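Local coordinates for inner membrane lipoprotein SadB (Salmonella enterica, PDB 4C47), which is required for proper surface expression of the trimeric autotransporter adhesin SadA and may take a direct part in its biogenesis, at residues Phe83-Leu97 with His109-Leu123. Residues are numbered along the deposited sequence; the frame is centred on the assembly and turned at random.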
# COMPACT_ATOMS: atom_id res chain seq x y z
N PHE A 83 -24.46 -11.16 -3.40
CA PHE A 83 -23.12 -10.74 -3.00
C PHE A 83 -22.05 -11.63 -3.65
O PHE A 83 -22.34 -12.72 -4.11
CB PHE A 83 -22.97 -10.73 -1.47
CG PHE A 83 -23.02 -12.09 -0.84
CD1 PHE A 83 -24.22 -12.63 -0.42
CD2 PHE A 83 -21.85 -12.83 -0.64
CE1 PHE A 83 -24.27 -13.88 0.17
CE2 PHE A 83 -21.89 -14.08 -0.05
CZ PHE A 83 -23.11 -14.61 0.36
N ILE A 84 -20.81 -11.14 -3.68
CA ILE A 84 -19.72 -11.87 -4.31
C ILE A 84 -18.56 -12.05 -3.34
O ILE A 84 -18.18 -11.11 -2.63
CB ILE A 84 -19.21 -11.14 -5.57
CG1 ILE A 84 -20.31 -11.06 -6.64
CG2 ILE A 84 -17.98 -11.83 -6.14
CD1 ILE A 84 -20.50 -12.33 -7.43
N ILE A 85 -18.00 -13.25 -3.30
CA ILE A 85 -16.75 -13.51 -2.59
C ILE A 85 -15.67 -13.91 -3.59
O ILE A 85 -15.82 -14.89 -4.32
CB ILE A 85 -16.90 -14.63 -1.55
CG1 ILE A 85 -18.06 -14.34 -0.60
CG2 ILE A 85 -15.60 -14.79 -0.77
CD1 ILE A 85 -18.33 -15.48 0.38
N ASN A 86 -14.59 -13.15 -3.63
CA ASN A 86 -13.51 -13.39 -4.58
C ASN A 86 -12.16 -13.05 -3.96
O ASN A 86 -11.90 -11.89 -3.63
CB ASN A 86 -13.75 -12.57 -5.86
CG ASN A 86 -12.76 -12.91 -6.98
OD1 ASN A 86 -11.60 -13.21 -6.74
ND2 ASN A 86 -13.24 -12.84 -8.21
N ASN A 87 -11.31 -14.06 -3.82
CA ASN A 87 -10.00 -13.87 -3.20
C ASN A 87 -8.85 -13.90 -4.20
O ASN A 87 -7.68 -13.95 -3.81
CB ASN A 87 -9.77 -14.89 -2.08
CG ASN A 87 -9.82 -16.33 -2.58
OD1 ASN A 87 -9.92 -16.59 -3.78
ND2 ASN A 87 -9.75 -17.28 -1.65
N GLY A 88 -9.18 -13.89 -5.48
CA GLY A 88 -8.16 -13.92 -6.52
C GLY A 88 -7.93 -15.32 -7.07
O GLY A 88 -7.27 -15.49 -8.09
N ASN A 89 -8.47 -16.32 -6.38
CA ASN A 89 -8.32 -17.71 -6.81
C ASN A 89 -9.66 -18.39 -7.01
O ASN A 89 -9.88 -19.07 -8.01
CB ASN A 89 -7.49 -18.50 -5.80
CG ASN A 89 -6.08 -17.98 -5.66
OD1 ASN A 89 -5.57 -17.28 -6.54
ND2 ASN A 89 -5.43 -18.32 -4.55
N ILE A 90 -10.54 -18.23 -6.03
CA ILE A 90 -11.88 -18.80 -6.10
C ILE A 90 -12.93 -17.70 -6.10
O ILE A 90 -12.89 -16.78 -5.29
CB ILE A 90 -12.12 -19.78 -4.93
CG1 ILE A 90 -11.32 -21.06 -5.12
CG2 ILE A 90 -13.60 -20.11 -4.81
CD1 ILE A 90 -11.56 -22.10 -4.06
N GLY A 91 -13.86 -17.79 -7.05
CA GLY A 91 -14.96 -16.85 -7.13
C GLY A 91 -16.29 -17.52 -6.82
O GLY A 91 -16.63 -18.55 -7.41
N LEU A 92 -17.03 -16.94 -5.90
CA LEU A 92 -18.33 -17.45 -5.49
C LEU A 92 -19.34 -16.32 -5.53
O LEU A 92 -19.01 -15.19 -5.19
CB LEU A 92 -18.27 -18.01 -4.07
CG LEU A 92 -17.31 -19.16 -3.75
CD1 LEU A 92 -17.43 -19.54 -2.28
CD2 LEU A 92 -17.60 -20.36 -4.63
N ALA A 93 -20.55 -16.63 -5.96
CA ALA A 93 -21.65 -15.68 -5.79
C ALA A 93 -22.61 -16.25 -4.77
O ALA A 93 -22.62 -17.46 -4.54
CB ALA A 93 -22.37 -15.41 -7.11
N GLY A 94 -23.40 -15.39 -4.14
CA GLY A 94 -24.34 -15.83 -3.14
C GLY A 94 -25.62 -15.04 -3.18
O GLY A 94 -25.61 -13.84 -3.46
N ARG A 95 -26.74 -15.70 -2.90
CA ARG A 95 -28.03 -15.03 -2.82
C ARG A 95 -28.74 -15.41 -1.53
O ARG A 95 -28.88 -16.60 -1.20
CB ARG A 95 -28.89 -15.33 -4.04
CG ARG A 95 -29.21 -16.81 -4.25
CD ARG A 95 -29.86 -17.06 -5.61
NE ARG A 95 -30.29 -18.45 -5.74
CZ ARG A 95 -30.72 -19.01 -6.87
NH1 ARG A 95 -30.78 -18.29 -7.98
NH2 ARG A 95 -31.08 -20.28 -6.87
N ILE A 96 -29.18 -14.40 -0.78
CA ILE A 96 -29.83 -14.63 0.50
C ILE A 96 -31.32 -14.92 0.32
O ILE A 96 -32.07 -14.07 -0.18
CB ILE A 96 -29.64 -13.43 1.45
CG1 ILE A 96 -28.16 -13.19 1.71
CG2 ILE A 96 -30.37 -13.68 2.76
CD1 ILE A 96 -27.88 -12.10 2.72
N LEU A 97 -31.74 -16.11 0.71
CA LEU A 97 -33.14 -16.51 0.58
C LEU A 97 -33.97 -15.99 1.75
O LEU A 97 -35.05 -15.43 1.55
CB LEU A 97 -33.25 -18.04 0.49
CG LEU A 97 -32.41 -18.69 -0.61
CD1 LEU A 97 -32.50 -20.21 -0.52
CD2 LEU A 97 -32.84 -18.20 -1.99
N HIS A 109 -30.50 -18.70 5.46
CA HIS A 109 -30.58 -19.66 4.37
C HIS A 109 -30.19 -18.95 3.09
O HIS A 109 -30.80 -17.93 2.74
CB HIS A 109 -31.99 -20.23 4.25
CG HIS A 109 -32.45 -20.96 5.47
ND1 HIS A 109 -32.29 -22.32 5.63
CD2 HIS A 109 -33.05 -20.51 6.60
CE1 HIS A 109 -32.78 -22.68 6.81
NE2 HIS A 109 -33.25 -21.60 7.41
N LEU A 110 -29.18 -19.46 2.40
CA LEU A 110 -28.75 -18.84 1.16
C LEU A 110 -28.39 -19.88 0.10
O LEU A 110 -28.37 -21.08 0.37
CB LEU A 110 -27.56 -17.91 1.39
CG LEU A 110 -26.23 -18.51 1.82
CD1 LEU A 110 -25.07 -17.63 1.37
CD2 LEU A 110 -26.19 -18.68 3.32
N ASP A 111 -28.11 -19.40 -1.10
CA ASP A 111 -27.53 -20.24 -2.14
C ASP A 111 -26.14 -19.70 -2.47
O ASP A 111 -25.94 -18.49 -2.61
CB ASP A 111 -28.40 -20.24 -3.40
CG ASP A 111 -29.66 -21.06 -3.24
OD1 ASP A 111 -29.65 -22.03 -2.46
OD2 ASP A 111 -30.67 -20.73 -3.91
N LEU A 112 -25.18 -20.61 -2.59
CA LEU A 112 -23.86 -20.26 -3.08
C LEU A 112 -23.67 -20.89 -4.45
O LEU A 112 -24.23 -21.96 -4.72
CB LEU A 112 -22.78 -20.76 -2.12
CG LEU A 112 -22.67 -20.09 -0.74
CD1 LEU A 112 -21.60 -20.78 0.09
CD2 LEU A 112 -22.36 -18.61 -0.88
N VAL A 113 -22.90 -20.23 -5.30
CA VAL A 113 -22.61 -20.78 -6.62
C VAL A 113 -21.15 -20.53 -7.01
O VAL A 113 -20.61 -19.43 -6.83
CB VAL A 113 -23.56 -20.23 -7.71
CG1 VAL A 113 -23.41 -18.73 -7.87
CG2 VAL A 113 -23.33 -20.95 -9.03
N ASN A 114 -20.51 -21.59 -7.52
CA ASN A 114 -19.14 -21.53 -8.01
C ASN A 114 -19.09 -20.83 -9.36
O ASN A 114 -19.72 -21.26 -10.32
CB ASN A 114 -18.57 -22.95 -8.10
CG ASN A 114 -17.18 -23.00 -8.70
OD1 ASN A 114 -16.47 -22.00 -8.76
ND2 ASN A 114 -16.78 -24.18 -9.15
N LEU A 115 -18.33 -19.73 -9.42
CA LEU A 115 -18.26 -18.91 -10.63
C LEU A 115 -17.27 -19.48 -11.64
O LEU A 115 -17.28 -19.09 -12.81
CB LEU A 115 -17.86 -17.48 -10.27
CG LEU A 115 -18.84 -16.72 -9.37
CD1 LEU A 115 -18.37 -15.28 -9.16
CD2 LEU A 115 -20.24 -16.77 -9.96
N LEU A 116 -16.43 -20.41 -11.19
CA LEU A 116 -15.38 -20.97 -12.03
C LEU A 116 -15.92 -22.10 -12.92
O LEU A 116 -17.10 -22.46 -12.83
CB LEU A 116 -14.23 -21.48 -11.17
CG LEU A 116 -13.66 -20.49 -10.15
CD1 LEU A 116 -12.47 -21.09 -9.42
CD2 LEU A 116 -13.28 -19.17 -10.82
N SER A 117 -15.05 -22.65 -13.76
CA SER A 117 -15.44 -23.66 -14.73
C SER A 117 -15.15 -25.08 -14.24
O SER A 117 -15.49 -26.05 -14.91
CB SER A 117 -14.73 -23.42 -16.06
OG SER A 117 -13.32 -23.51 -15.90
N ILE A 118 -14.51 -25.19 -13.08
CA ILE A 118 -14.24 -26.50 -12.48
C ILE A 118 -14.84 -26.56 -11.08
O ILE A 118 -14.95 -25.53 -10.40
CB ILE A 118 -12.73 -26.81 -12.43
CG1 ILE A 118 -11.97 -25.75 -11.63
CG2 ILE A 118 -12.16 -26.92 -13.84
CD1 ILE A 118 -10.51 -26.08 -11.42
N PRO A 119 -15.25 -27.76 -10.64
CA PRO A 119 -15.82 -27.93 -9.30
C PRO A 119 -14.81 -27.54 -8.22
O PRO A 119 -13.61 -27.70 -8.41
CB PRO A 119 -16.10 -29.43 -9.22
CG PRO A 119 -16.19 -29.89 -10.63
CD PRO A 119 -15.25 -29.03 -11.41
N VAL A 120 -15.32 -27.04 -7.10
CA VAL A 120 -14.50 -26.84 -5.91
C VAL A 120 -15.17 -27.53 -4.73
O VAL A 120 -16.40 -27.51 -4.60
CB VAL A 120 -14.27 -25.34 -5.60
CG1 VAL A 120 -13.48 -24.68 -6.72
CG2 VAL A 120 -15.59 -24.61 -5.38
N SER A 121 -14.37 -28.16 -3.87
CA SER A 121 -14.91 -28.91 -2.74
C SER A 121 -14.15 -28.62 -1.46
O SER A 121 -13.03 -28.11 -1.50
CB SER A 121 -14.88 -30.41 -3.03
OG SER A 121 -15.65 -30.73 -4.18
N ASN A 122 -14.77 -28.94 -0.33
CA ASN A 122 -14.16 -28.79 0.98
C ASN A 122 -13.72 -27.36 1.28
O ASN A 122 -12.62 -27.13 1.79
CB ASN A 122 -13.00 -29.76 1.15
CG ASN A 122 -13.40 -31.20 0.86
OD1 ASN A 122 -14.57 -31.55 0.92
ND2 ASN A 122 -12.42 -32.03 0.53
N LEU A 123 -14.58 -26.40 0.94
CA LEU A 123 -14.36 -25.01 1.27
C LEU A 123 -14.67 -24.78 2.74
O LEU A 123 -15.56 -25.41 3.30
CB LEU A 123 -15.26 -24.11 0.41
CG LEU A 123 -14.80 -23.73 -1.00
CD1 LEU A 123 -15.94 -23.08 -1.77
CD2 LEU A 123 -13.61 -22.80 -0.94
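Arg95 sets CG between its backbone N and carbonyl carbon (chi1 60°), then runs extended to NE, which carries its guanidinium to Asp111. Asp111 meets it with CG beside its own backbone N (chi1 -74°), which turns OD2 toward the Arg95 guanidinium. Arg95 NE bonds to Asp111 OD2 at 2.9 Å, on the anti lone pair. Arg95 NH2 reaches the same Asp111 OD2 at 3.0 Å, from above the carboxylate plane. Both bonds lie in the guanidinium plane, and the guanidinium and carboxylate planes are 53° apart. Trp163 adds a cation-pi contact to Arg95. Arg95 with Asp111 and Ala93 with Val113 form hydrogen-bonded antiparallel pairs, with side chains on one face. On the other face, the Phe83 ring lies over Gly94 CA, offset toward the ring's rim. Leu110 CD1 meets the ring edge at Phe83 CZ, 3.7 Å away. Leu92 CD1 and Leu123 CD1 touch tip to tip at 3.9 Å, and Ile185 of strand 180-186 packs on both. At the far end, Leu115 N donates to Gly91 O at 2.9 Å. Asn114 OD1 then accepts from Leu116 N in an Asx turn. The arrangement is an antiparallel beta hairpin, 91-102 with 105-114, in one sheet of the C-terminal beta-sandwich.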